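Local structure of SusD homolog (Bacteroides thetaiotaomicron VPI-5482, 3FDH) at residues Q160-S163 with Y164-D167; D166-I169 with A170-K174; S309-S313 with T314-G318; Y317-S320 with A321-A325. The protein probably binds sugars at the outer membrane, as SusD/RagB-family lipoproteins of Bacteroides do in the capture of glycans for import. All blocks are in the same frame, centred on the assembly; numbering follows the deposited sequence.

Contact 1 (Q160-S163 with Y164-D167)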
loop_
_atom_site.group_PDB
_atom_site.type_symbol
_atom_site.label_atom_id
_atom_site.label_comp_id
_atom_site.label_asym_id
_atom_site.label_seq_id
_atom_site.Cartn_x
_atom_site.Cartn_y
_atom_site.Cartn_z
ATOM N N GLN A 160 12.742 -13.844 -8.121
ATOM C CA GLN A 160 13.746 -12.774 -8.190
ATOM C C GLN A 160 13.625 -11.866 -6.996
ATOM O O GLN A 160 14.602 -11.400 -6.429
ATOM C CB GLN A 160 13.632 -11.965 -9.482
ATOM C CG GLN A 160 13.939 -12.781 -10.711
ATOM C CD GLN A 160 13.625 -12.053 -12.022
ATOM O OE1 GLN A 160 14.322 -11.108 -12.419
ATOM N NE2 GLN A 160 12.626 -12.558 -12.743
ATOM N N ILE A 161 12.396 -11.689 -6.568
ATOM C CA ILE A 161 12.104 -10.842 -5.416
ATOM C C ILE A 161 12.736 -11.413 -4.150
ATOM O O ILE A 161 13.461 -10.726 -3.396
ATOM C CB ILE A 161 10.591 -10.679 -5.226
ATOM C CG1 ILE A 161 10.041 -9.817 -6.361
ATOM C CG2 ILE A 161 10.266 -10.070 -3.888
ATOM C CD1 ILE A 161 8.510 -9.828 -6.499
ATOM N N ILE A 162 12.492 -12.691 -3.925
ATOM C CA ILE A 162 13.032 -13.346 -2.711
ATOM C C ILE A 162 14.564 -13.396 -2.739
ATOM O O ILE A 162 15.261 -13.218 -1.724
ATOM C CB ILE A 162 12.468 -14.745 -2.532
ATOM C CG1 ILE A 162 10.961 -14.647 -2.366
ATOM C CG2 ILE A 162 13.134 -15.438 -1.318
ATOM C CD1 ILE A 162 10.587 -13.823 -1.168
ATOM N N SER A 163 15.069 -13.571 -3.939
ATOM C CA SER A 163 16.504 -13.646 -4.162
ATOM C C SER A 163 17.157 -12.316 -3.827
ATOM O O SER A 163 18.206 -12.258 -3.177
ATOM C CB SER A 163 16.778 -14.070 -5.595
ATOM O OG SER A 163 18.168 -14.105 -5.861
ATOM N N TYR A 164 16.518 -11.238 -4.240
ATOM C CA TYR A 164 17.002 -9.909 -3.898
ATOM C C TYR A 164 17.034 -9.699 -2.394
ATOM O O TYR A 164 17.960 -9.095 -1.846
ATOM C CB TYR A 164 16.193 -8.789 -4.550
ATOM C CG TYR A 164 16.652 -8.418 -5.953
ATOM C CD1 TYR A 164 17.980 -8.189 -6.232
ATOM C CD2 TYR A 164 15.731 -8.217 -6.975
ATOM C CE1 TYR A 164 18.386 -7.831 -7.506
ATOM C CE2 TYR A 164 16.128 -7.850 -8.254
ATOM C CZ TYR A 164 17.448 -7.659 -8.513
ATOM O OH TYR A 164 17.844 -7.305 -9.793
ATOM N N LEU A 165 16.013 -10.207 -1.719
ATOM C CA LEU A 165 15.876 -10.009 -0.267
ATOM C C LEU A 165 16.942 -10.830 0.446
ATOM O O LEU A 165 17.574 -10.374 1.396
ATOM C CB LEU A 165 14.465 -10.358 0.239
ATOM C CG LEU A 165 13.366 -9.355 -0.187
ATOM C CD1 LEU A 165 11.970 -9.809 0.235
ATOM C CD2 LEU A 165 13.701 -7.946 0.355
ATOM N N ASP A 166 17.198 -12.015 -0.072
ATOM C CA ASP A 166 18.224 -12.864 0.547
ATOM C C ASP A 166 19.580 -12.210 0.376
ATOM O O ASP A 166 20.405 -12.193 1.292
ATOM C CB ASP A 166 18.201 -14.271 -0.020
ATOM C CG ASP A 166 17.012 -15.070 0.460
ATOM O OD1 ASP A 166 16.434 -14.745 1.528
ATOM O OD2 ASP A 166 16.673 -16.038 -0.246
ATOM N N ASP A 167 19.796 -11.636 -0.799
ATOM C CA ASP A 167 21.073 -10.954 -1.089
ATOM C C ASP A 167 21.213 -9.807 -0.118
ATOM O O ASP A 167 22.250 -9.585 0.488
ATOM C CB ASP A 167 21.100 -10.377 -2.496
ATOM C CG ASP A 167 21.222 -11.433 -3.577
ATOM O OD1 ASP A 167 21.511 -12.600 -3.254
ATOM O OD2 ASP A 167 21.029 -11.085 -4.765
HETATM O O HOH W 1 19.346 -11.813 -6.788
#
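Along helix 154-171, Ser-163 and Asp-167 stand one turn apart and are joined through a water. Ser-163 OG lies 2.7 Å from the water O. The same water donates to Asp-167 OD2 over 2.7 Å. The carboxylate is folded back beside its own backbone N (chi1 -72°), which brings Asp-167 CG within 3.2 Å of Ser-163 O, while Asp-167 N bonds to that carbonyl at 2.9 Å. With an alanine in place of Asp-167 the carboxylate is gone, and the water on Ser-163 OG would probably lose its acceptor on this side and be held less firmly. One residue back, Ile-162 CG2 touches Asp-166 OD2 at 3.7 Å, and the carboxylate is anchored through OD1 by a salt bridge to Lys-202. Leu-165 CD1 comes loosely against Ile-161 CG2 and against Ile-162 CD1, each 4.5 Å away. Ile-161 and Leu-165 face helices 106-127 and 191-208, which fits the helical, TPR-related build of the family, and Tyr-164 OH takes a hydrogen bond from Arg-90 NE of helix 76-95.

Contact 2 (D166-I169 with A170-K174)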
loop_
_atom_site.group_PDB
_atom_site.type_symbol
_atom_site.label_atom_id
_atom_site.label_comp_id
_atom_site.label_asym_id
_atom_site.label_seq_id
_atom_site.Cartn_x
_atom_site.Cartn_y
_atom_site.Cartn_z
ATOM N N ASP A 166 17.198 -12.015 -0.072
ATOM C CA ASP A 166 18.224 -12.864 0.547
ATOM C C ASP A 166 19.580 -12.210 0.376
ATOM O O ASP A 166 20.405 -12.193 1.292
ATOM C CB ASP A 166 18.201 -14.271 -0.020
ATOM C CG ASP A 166 17.012 -15.070 0.460
ATOM O OD1 ASP A 166 16.434 -14.745 1.528
ATOM O OD2 ASP A 166 16.673 -16.038 -0.246
ATOM N N ASP A 167 19.796 -11.636 -0.799
ATOM C CA ASP A 167 21.073 -10.954 -1.089
ATOM C C ASP A 167 21.213 -9.807 -0.118
ATOM O O ASP A 167 22.250 -9.585 0.488
ATOM C CB ASP A 167 21.100 -10.377 -2.496
ATOM C CG ASP A 167 21.222 -11.433 -3.577
ATOM O OD1 ASP A 167 21.511 -12.600 -3.254
ATOM O OD2 ASP A 167 21.029 -11.085 -4.765
ATOM N N ALA A 168 20.128 -9.059 -0.022
ATOM C CA ALA A 168 20.056 -7.919 0.892
ATOM C C ALA A 168 20.384 -8.292 2.339
ATOM O O ALA A 168 21.138 -7.597 3.041
ATOM C CB ALA A 168 18.663 -7.272 0.834
ATOM N N ILE A 169 19.774 -9.370 2.796
ATOM C CA ILE A 169 19.946 -9.821 4.188
ATOM C C ILE A 169 21.410 -10.058 4.499
ATOM O O ILE A 169 21.894 -9.735 5.580
ATOM C CB ILE A 169 19.080 -11.069 4.499
ATOM C CG1 ILE A 169 17.592 -10.654 4.549
ATOM C CG2 ILE A 169 19.530 -11.741 5.814
ATOM C CD1 ILE A 169 16.616 -11.812 4.501
ATOM N N ALA A 170 22.132 -10.530 3.495
ATOM C CA ALA A 170 23.546 -10.828 3.647
ATOM C C ALA A 170 24.377 -9.547 3.588
ATOM O O ALA A 170 25.232 -9.279 4.436
ATOM C CB ALA A 170 24.001 -11.804 2.572
ATOM N N ASN A 171 24.095 -8.743 2.580
ATOM C CA ASN A 171 24.878 -7.538 2.348
ATOM C C ASN A 171 24.703 -6.488 3.439
ATOM O O ASN A 171 25.628 -5.765 3.779
ATOM C CB ASN A 171 24.588 -6.941 0.959
ATOM C CG ASN A 171 25.295 -7.675 -0.127
ATOM O OD1 ASN A 171 26.435 -8.111 0.067
ATOM N ND2 ASN A 171 24.652 -7.815 -1.288
ATOM N N LEU A 172 23.512 -6.440 3.995
ATOM C CA LEU A 172 23.175 -5.415 4.993
ATOM C C LEU A 172 23.946 -5.635 6.272
ATOM O O LEU A 172 24.011 -4.751 7.128
ATOM C CB LEU A 172 21.679 -5.388 5.307
ATOM C CG LEU A 172 20.706 -4.762 4.295
ATOM C CD1 LEU A 172 19.231 -5.131 4.611
ATOM C CD2 LEU A 172 20.898 -3.207 4.205
ATOM N N GLN A 173 24.562 -6.802 6.373
ATOM C CA GLN A 173 25.304 -7.159 7.582
ATOM C C GLN A 173 26.767 -6.908 7.429
ATOM O O GLN A 173 27.546 -7.237 8.306
ATOM C CB GLN A 173 25.063 -8.606 7.966
ATOM C CG GLN A 173 23.593 -8.874 8.272
ATOM C CD GLN A 173 23.313 -10.292 8.681
ATOM O OE1 GLN A 173 23.667 -10.711 9.777
ATOM N NE2 GLN A 173 22.638 -11.031 7.815
ATOM N N LYS A 174 27.122 -6.305 6.309
ATOM C CA LYS A 174 28.527 -5.976 6.018
ATOM C C LYS A 174 28.805 -4.513 6.255
ATOM O O LYS A 174 28.318 -3.940 7.220
ATOM C CB LYS A 174 28.886 -6.356 4.590
ATOM C CG LYS A 174 28.584 -7.834 4.287
ATOM C CD LYS A 174 28.903 -8.195 2.865
ATOM C CE LYS A 174 28.474 -9.615 2.544
ATOM N NZ LYS A 174 28.389 -9.901 1.084
#
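Gln-173 reaches back to Ile-169 near the C-terminal end of helix 154-171, and its NE2 donates to Ile-169 O over 2.7 Å in a nearly straight bond (170° at the hydrogen). The carbonyl oxygen lies in the plane of the Gln-173 amide, but the nitrogen approaches from above the carbonyl plane, 43° out of it. Placing CG beside the backbone N (chi1 -61°) and extending the chain beyond it lays Gln-173 alongside Ile-169, the two pointing the same way, with NE2 3.8 Å from Ile-169 CG2. The side-chain amide thereby takes a carbonyl to which a backbone N-H would be expected to bond if the helix ran on; Gln-173 N turns instead to Ala-170 O, 3.2 Å away. One residue earlier the regular helical bond is still made, Leu-172 N to Ala-168 O at 2.8 Å, and Leu-172 CG presses against the same oxygen at 3.1 Å.

Outside this shell, a type I turn runs from Asn-171 to Lys-174, closed by Lys-174 N bonding to Asn-171 O. Lys-174 NZ ties the same two residues again, donating to Asn-171 OD1 over 2.8 Å. Asn-171 ND2 in turn bonds to Glu-113 of helix 106-127, while Ile-169 and Leu-172 rest on helix 191-208. At the end of the helix, then, the neutral amide of Gln-173 satisfies a terminal carbonyl, whereas the Lys-174 charge is held by Asn-171 OD1 and could at most weakly favour the partial negative charge gathered there.

Contact 3 (S309-S313 with T314-G318)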
loop_
_atom_site.group_PDB
_atom_site.type_symbol
_atom_site.label_atom_id
_atom_site.label_comp_id
_atom_site.label_asym_id
_atom_site.label_seq_id
_atom_site.Cartn_x
_atom_site.Cartn_y
_atom_site.Cartn_z
ATOM N N SER A 309 -21.216 5.049 -7.881
ATOM C CA SER A 309 -22.265 5.847 -8.516
ATOM C C SER A 309 -22.356 7.328 -8.082
ATOM O O SER A 309 -23.445 7.893 -8.047
ATOM C CB SER A 309 -23.637 5.158 -8.290
ATOM O OG SER A 309 -24.054 5.273 -6.933
ATOM N N PRO A 310 -21.214 7.983 -7.767
ATOM C CA PRO A 310 -21.397 9.399 -7.470
ATOM C C PRO A 310 -21.701 10.264 -8.675
ATOM O O PRO A 310 -21.483 9.896 -9.824
ATOM C CB PRO A 310 -20.008 9.830 -7.002
ATOM C CG PRO A 310 -19.110 9.009 -7.858
ATOM C CD PRO A 310 -19.805 7.646 -7.946
ATOM N N ASP A 311 -22.215 11.428 -8.380
ATOM C CA ASP A 311 -22.310 12.496 -9.371
ATOM C C ASP A 311 -20.881 13.037 -9.474
ATOM O O ASP A 311 -20.145 13.062 -8.483
ATOM C CB ASP A 311 -23.238 13.609 -8.897
ATOM C CG ASP A 311 -24.691 13.189 -8.871
ATOM O OD1 ASP A 311 -25.074 12.284 -9.657
ATOM O OD2 ASP A 311 -25.445 13.817 -8.096
ATOM N N GLN A 312 -20.480 13.445 -10.668
ATOM C CA GLN A 312 -19.125 13.926 -10.872
ATOM C C GLN A 312 -19.012 15.379 -10.394
ATOM O O GLN A 312 -19.712 16.283 -10.873
ATOM C CB GLN A 312 -18.752 13.752 -12.333
ATOM C CG GLN A 312 -17.286 13.936 -12.554
ATOM C CD GLN A 312 -16.896 13.741 -13.990
ATOM O OE1 GLN A 312 -15.709 13.832 -14.329
ATOM N NE2 GLN A 312 -17.885 13.483 -14.854
ATOM N N SER A 313 -18.160 15.600 -9.406
ATOM C CA SER A 313 -18.046 16.900 -8.781
ATOM C C SER A 313 -16.897 16.919 -7.778
ATOM O O SER A 313 -16.652 15.929 -7.081
ATOM C CB SER A 313 -19.352 17.188 -8.034
ATOM O OG SER A 313 -19.298 18.385 -7.260
ATOM N N THR A 314 -16.223 18.057 -7.689
ATOM C CA THR A 314 -15.100 18.186 -6.779
ATOM C C THR A 314 -15.525 18.951 -5.541
ATOM O O THR A 314 -14.728 19.189 -4.640
ATOM C CB THR A 314 -13.886 18.902 -7.410
ATOM O OG1 THR A 314 -14.285 20.201 -7.867
ATOM C CG2 THR A 314 -13.304 18.078 -8.581
ATOM N N SER A 315 -16.796 19.318 -5.510
ATOM C CA SER A 315 -17.331 20.109 -4.408
ATOM C C SER A 315 -18.516 19.516 -3.645
ATOM O O SER A 315 -18.760 19.875 -2.500
ATOM C CB SER A 315 -17.743 21.496 -4.915
ATOM O OG SER A 315 -18.683 21.432 -5.966
ATOM N N LYS A 316 -19.225 18.584 -4.246
ATOM C CA LYS A 316 -20.439 18.048 -3.611
ATOM C C LYS A 316 -20.273 17.209 -2.338
ATOM O O LYS A 316 -21.016 17.328 -1.342
ATOM C CB LYS A 316 -21.212 17.222 -4.614
ATOM C CG LYS A 316 -22.506 16.642 -4.077
ATOM C CD LYS A 316 -23.158 15.752 -5.106
ATOM C CE LYS A 316 -24.450 15.122 -4.597
ATOM N NZ LYS A 316 -25.458 16.142 -4.167
ATOM N N TYR A 317 -19.322 16.312 -2.406
ATOM C CA TYR A 317 -19.123 15.302 -1.355
ATOM C C TYR A 317 -18.063 15.633 -0.335
ATOM O O TYR A 317 -17.041 16.261 -0.607
ATOM C CB TYR A 317 -18.782 13.940 -1.988
ATOM C CG TYR A 317 -19.824 13.441 -2.968
ATOM C CD1 TYR A 317 -21.037 12.916 -2.507
ATOM C CD2 TYR A 317 -19.630 13.536 -4.358
ATOM C CE1 TYR A 317 -22.000 12.488 -3.379
ATOM C CE2 TYR A 317 -20.615 13.106 -5.246
ATOM C CZ TYR A 317 -21.795 12.575 -4.746
ATOM O OH TYR A 317 -22.798 12.157 -5.606
ATOM N N GLY A 318 -18.353 15.137 0.846
ATOM C CA GLY A 318 -17.470 15.201 1.991
ATOM C C GLY A 318 -16.259 14.348 1.717
ATOM O O GLY A 318 -16.156 13.699 0.672
HETATM O O HOH W 2 -25.409 16.520 -7.581
HETATM O O HOH W 3 -17.160 16.120 -4.422
#
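Ser-313 OG forms an ST turn with the chain that follows it, accepting hydrogen bonds from Ser-315 N at 3.2 Å and from Lys-316 N at 3.0 Å; a weak bond from Ser-315 OG also reaches it. The Ser-313 torsion (chi1 174°) holds OG on the carbonyl side of the residue, where the amides of Ser-315 and Lys-316 turn toward it. A second tie closes the wider loop: Asp-311 N donates to Tyr-317 OH over 2.9 Å, close to straight at 166°. Between these ties a water gives a hydrogen to Ser-313 O at 2.7 Å and takes one from Tyr-317 N at 3.0 Å. A phenylalanine in place of Tyr-317 would lack the hydroxyl, and the Asp-311 amide would probably lose its acceptor, leaving the arms of the loop less firmly joined.

Asp-311 OD2 and Lys-316 NZ, 4.6 Å apart, are too distant for a salt bridge and are linked by another water, weakly on the lysine side. This surface loop is moored to helix 57-63: Gln-312 OE1 bonds to Asn-57 N at its start, and Pro-310 touches Tyr-60 and Glu-63 further along. The Tyr-317 ring is framed closely: Pro-310 CB comes obliquely near CE2, Asp-311 O lies at the edge, in plane, 3.3 Å from CE2, and Lys-316 CD sits over one face, 3.5 Å above the ring plane and displaced toward the rim.

Contact 4 (Y317-S320 with A321-A325)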
loop_
_atom_site.group_PDB
_atom_site.type_symbol
_atom_site.label_atom_id
_atom_site.label_comp_id
_atom_site.label_asym_id
_atom_site.label_seq_id
_atom_site.Cartn_x
_atom_site.Cartn_y
_atom_site.Cartn_z
ATOM N N TYR A 317 -19.322 16.312 -2.406
ATOM C CA TYR A 317 -19.123 15.302 -1.355
ATOM C C TYR A 317 -18.063 15.633 -0.335
ATOM O O TYR A 317 -17.041 16.261 -0.607
ATOM C CB TYR A 317 -18.782 13.940 -1.988
ATOM C CG TYR A 317 -19.824 13.441 -2.968
ATOM C CD1 TYR A 317 -21.037 12.916 -2.507
ATOM C CD2 TYR A 317 -19.630 13.536 -4.358
ATOM C CE1 TYR A 317 -22.000 12.488 -3.379
ATOM C CE2 TYR A 317 -20.615 13.106 -5.246
ATOM C CZ TYR A 317 -21.795 12.575 -4.746
ATOM O OH TYR A 317 -22.798 12.157 -5.606
ATOM N N GLY A 318 -18.353 15.137 0.846
ATOM C CA GLY A 318 -17.470 15.201 1.991
ATOM C C GLY A 318 -16.259 14.348 1.717
ATOM O O GLY A 318 -16.156 13.699 0.672
ATOM N N ILE A 319 -15.353 14.325 2.684
ATOM C CA ILE A 319 -14.076 13.681 2.485
ATOM C C ILE A 319 -13.545 13.001 3.724
ATOM O O ILE A 319 -14.023 13.235 4.801
ATOM C CB ILE A 319 -12.997 14.744 2.086
ATOM C CG1 ILE A 319 -12.977 15.880 3.118
ATOM C CG2 ILE A 319 -13.221 15.260 0.620
ATOM C CD1 ILE A 319 -11.842 16.890 3.033
ATOM N N SER A 320 -12.555 12.123 3.521
ATOM C CA SER A 320 -11.806 11.594 4.652
ATOM C C SER A 320 -10.827 12.693 5.109
ATOM O O SER A 320 -10.343 13.488 4.305
ATOM C CB SER A 320 -11.041 10.310 4.317
ATOM O OG SER A 320 -9.934 10.551 3.452
ATOM N N ALA A 321 -10.519 12.705 6.396
ATOM C CA ALA A 321 -9.572 13.673 6.980
ATOM C C ALA A 321 -8.183 13.540 6.326
ATOM O O ALA A 321 -7.388 14.487 6.216
ATOM C CB ALA A 321 -9.472 13.447 8.509
ATOM N N PHE A 322 -7.968 12.335 5.833
ATOM C CA PHE A 322 -6.668 11.899 5.297
ATOM C C PHE A 322 -6.171 12.679 4.065
ATOM O O PHE A 322 -4.967 12.792 3.829
ATOM C CB PHE A 322 -6.686 10.403 4.986
ATOM C CG PHE A 322 -6.917 9.556 6.201
ATOM C CD1 PHE A 322 -5.981 9.529 7.222
ATOM C CD2 PHE A 322 -8.116 8.861 6.352
ATOM C CE1 PHE A 322 -6.204 8.767 8.336
ATOM C CE2 PHE A 322 -8.358 8.115 7.460
ATOM C CZ PHE A 322 -7.397 8.066 8.476
ATOM N N VAL A 323 -7.109 13.251 3.319
ATOM C CA VAL A 323 -6.745 13.987 2.115
ATOM C C VAL A 323 -5.993 15.288 2.462
ATOM O O VAL A 323 -5.368 15.892 1.604
ATOM C CB VAL A 323 -7.973 14.252 1.182
ATOM C CG1 VAL A 323 -8.721 12.903 0.795
ATOM C CG2 VAL A 323 -8.928 15.314 1.782
ATOM N N TYR A 324 -6.052 15.719 3.729
ATOM C CA TYR A 324 -5.359 16.938 4.192
ATOM C C TYR A 324 -4.127 16.672 5.062
ATOM O O TYR A 324 -3.578 17.573 5.713
ATOM C CB TYR A 324 -6.345 17.878 4.904
ATOM C CG TYR A 324 -7.151 18.680 3.900
ATOM C CD1 TYR A 324 -6.562 19.709 3.182
ATOM C CD2 TYR A 324 -8.484 18.397 3.657
ATOM C CE1 TYR A 324 -7.286 20.420 2.246
ATOM C CE2 TYR A 324 -9.203 19.083 2.706
ATOM C CZ TYR A 324 -8.598 20.086 2.000
ATOM O OH TYR A 324 -9.344 20.806 1.079
ATOM N N ALA A 325 -3.690 15.415 5.071
ATOM C CA ALA A 325 -2.530 14.964 5.897
ATOM C C ALA A 325 -1.227 15.278 5.158
ATOM O O ALA A 325 -0.491 14.397 4.765
ATOM C CB ALA A 325 -2.625 13.448 6.197
#
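Ile-319 leaves strand 319-320 toward the 3-10 segment 321-323 that follows, and its side chain meets Val-323 and Tyr-324 in turn. CB of Ile-319 starts 4.1 Å from Val-323 CG2. CG1 lies between the backbone N and the carbonyl carbon (chi1 53°), and the chain then runs extended, carrying the tip outward. There Ile-319 CD1 touches two neighbours that lie on the same side of it, Val-323 CG2 at 3.5 Å and Tyr-324 CE2 at 3.4 Å. The methyl meets the tyrosine at the ring edge, in its plane, the two side chains crossing at about a right angle.

The backbone bend that brings these groups together is held by Val-323 N, which donates to Ser-320 O in a straight but long and weak bond of 3.4 Å, and by Tyr-324 N, which bonds to Ala-321 O at 3.1 Å. On another flank Ser-320 OG lies near the Phe-322 ring plane at its edge, 3.8 Å from CD2. That hydroxyl has its polar partner elsewhere, in Glu-52 OE2.

Antiparallel pairing with strand 283-284, through backbone bonds between Ile-319 and Phe-284, fixes the start of the turn. Phe-322 packs edge-to-face with Trp-425, and Tyr-324 likewise with Tyr-255 of helix 250-258, while Tyr-324 OH bonds to Arg-292. The contact is thus held mainly by apolar contact; the buried Ser-320 hydroxyl is met by Glu-52, and the Tyr-324 hydroxyl by Arg-292.

The four contacts form two consecutive pairs on opposite sides of the chain's centre. Contacts 1 and 2 follow one another on helix 154-171, sharing Asp-166 and Asp-167, with centres 10 Å apart; the first lies within the helix and the second near its C-terminal end. Contacts 3 and 4 share Tyr-317 and Gly-318, with centres 13 Å apart, and lead from a surface loop through strand 319-320 into a buried turn. Between the pairs the separation is large: the centres of contacts 1 and 4 are 38 Å apart and those of contacts 2 and 3 are 49 Å apart, with no touch. None of the contacts has a known ligand-binding residue, so their relation to a sugar site is not established.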